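PDB 2GZS: IroE protein from Escherichia coli, which hydrolyses the trilactone siderophore enterobactin and its C-glucosylated derivatives, preferring the iron-free forms and usually cutting the ring once to give linear trimers. Local coordinates for residues 222-225 with 226-229. Residues are numbered along the deposited sequence; the frame is centred on the assembly and turned at random.
Sequences KIHT and TLTI
K222, I223, H224 and T225 each accept an i to i+4 backbone hydrogen bond, from T226, L227, T228 and I229 in turn, so the eight residues form two continuous turns of alpha-helix. The bond from L227 N to I223 O is short and nearly straight, 2.8 Å with 172° at the hydrogen. I229 N to T225 O is much the same. The two bonds given by threonine amides are more bent, and in both the carbonyl has a second donor. T226 OG1 donates to K222 O at 2.8 Å. It sits above the carbonyl plane, 38° out of it, while T226 N comes from the opposite face. T228 does much the same on H224 O: OG1, at 2.9 Å, is tilted from the carbonyl plane and the amide comes from the other face. Both threonines hold OG1 beside their own backbone N, which turns the hydroxyl back along the helix to the carbonyl one turn earlier. The hydroxyls of T226 and T228 thus each give a hydrogen bond within the helix, and the carbonyl oxygens of K222 and H224 each accept two.

The apolar contacts have the same spacing. I223 and L227 lie side by side and point the same way, with I223 CG2 4.2 Å from L227 CG. T225 and I229 do likewise: the methyl CG2 of T225, anti to the backbone N, meets I229 CD1 at 3.9 Å. The H224 ring is exposed, and L227 CD1 approaches it obliquely.

Helix 219-232 belongs to the alpha/beta-hydrolase fold and packs here beside the edge strand of the sheet. I223 and L227 rest on strand 237-241 through F239, and L227 also meets A237. T226 and I229 face helix 179-187, touching T187, and K222 NZ forms a salt bridge with D180 of that helix.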
loop_
_atom_site.group_PDB
_atom_site.type_symbol
_atom_site.label_atom_id
_atom_site.label_comp_id
_atom_site.label_asym_id
_atom_site.label_seq_id
_atom_site.Cartn_x
_atom_site.Cartn_y
_atom_site.Cartn_z
ATOM N N LYS A 222 -13.927 10.313 13.529
ATOM C CA LYS A 222 -14.128 8.977 13.002
ATOM C C LYS A 222 -12.921 8.100 13.281
ATOM O O LYS A 222 -13.073 6.923 13.665
ATOM C CB LYS A 222 -14.396 9.067 11.479
ATOM C CG LYS A 222 -15.860 9.408 11.236
ATOM C CD LYS A 222 -16.118 9.347 9.737
ATOM C CE LYS A 222 -17.199 10.320 9.308
ATOM N NZ LYS A 222 -17.016 10.630 7.853
ATOM N N ILE A 223 -11.732 8.696 13.084
ATOM C CA ILE A 223 -10.549 7.864 13.300
ATOM C C ILE A 223 -10.356 7.576 14.752
ATOM O O ILE A 223 -10.000 6.445 15.142
ATOM C CB ILE A 223 -9.310 8.606 12.753
ATOM C CG1 ILE A 223 -9.356 8.772 11.234
ATOM C CG2 ILE A 223 -8.046 7.887 13.202
ATOM C CD1 ILE A 223 -8.266 9.701 10.732
ATOM N N HIS A 224 -10.615 8.538 15.653
ATOM C CA HIS A 224 -10.386 8.185 17.048
ATOM C C HIS A 224 -11.363 7.110 17.493
ATOM O O HIS A 224 -10.946 6.209 18.239
ATOM C CB HIS A 224 -10.434 9.421 17.969
ATOM C CG HIS A 224 -9.195 10.241 17.661
ATOM N ND1 HIS A 224 -7.932 9.690 17.681
ATOM C CD2 HIS A 224 -9.011 11.522 17.290
ATOM C CE1 HIS A 224 -7.021 10.587 17.359
ATOM N NE2 HIS A 224 -7.659 11.714 17.129
ATOM N N THR A 225 -12.623 7.185 17.039
ATOM C CA THR A 225 -13.500 6.095 17.465
ATOM C C THR A 225 -13.009 4.767 16.880
ATOM O O THR A 225 -13.050 3.729 17.560
ATOM C CB THR A 225 -14.919 6.340 16.936
ATOM O OG1 THR A 225 -15.415 7.503 17.631
ATOM C CG2 THR A 225 -15.869 5.177 17.179
ATOM N N THR A 226 -12.575 4.845 15.618
ATOM C CA THR A 226 -12.118 3.642 14.927
ATOM C C THR A 226 -10.987 2.999 15.724
ATOM O O THR A 226 -11.039 1.803 16.007
ATOM C CB THR A 226 -11.658 3.942 13.503
ATOM O OG1 THR A 226 -12.802 4.270 12.704
ATOM C CG2 THR A 226 -11.046 2.693 12.848
ATOM N N LEU A 227 -10.003 3.795 16.106
ATOM C CA LEU A 227 -8.914 3.244 16.917
ATOM C C LEU A 227 -9.371 2.655 18.236
ATOM O O LEU A 227 -8.871 1.602 18.697
ATOM C CB LEU A 227 -7.850 4.322 17.174
ATOM C CG LEU A 227 -7.056 4.978 16.065
ATOM C CD1 LEU A 227 -5.907 5.800 16.694
ATOM C CD2 LEU A 227 -6.466 4.041 15.038
ATOM N N THR A 228 -10.317 3.331 18.894
ATOM C CA THR A 228 -10.847 2.892 20.163
ATOM C C THR A 228 -11.516 1.531 20.024
ATOM O O THR A 228 -11.206 0.619 20.821
ATOM C CB THR A 228 -11.892 3.902 20.675
ATOM O OG1 THR A 228 -11.262 5.163 20.889
ATOM C CG2 THR A 228 -12.476 3.454 22.019
ATOM N N ILE A 229 -12.420 1.395 19.051
ATOM C CA ILE A 229 -13.079 0.109 18.845
ATOM C C ILE A 229 -12.061 -0.964 18.450
ATOM O O ILE A 229 -12.128 -2.090 18.977
ATOM C CB ILE A 229 -14.231 0.219 17.829
ATOM C CG1 ILE A 229 -15.310 1.160 18.396
ATOM C CG2 ILE A 229 -14.883 -1.106 17.511
ATOM C CD1 ILE A 229 -16.481 1.349 17.409
#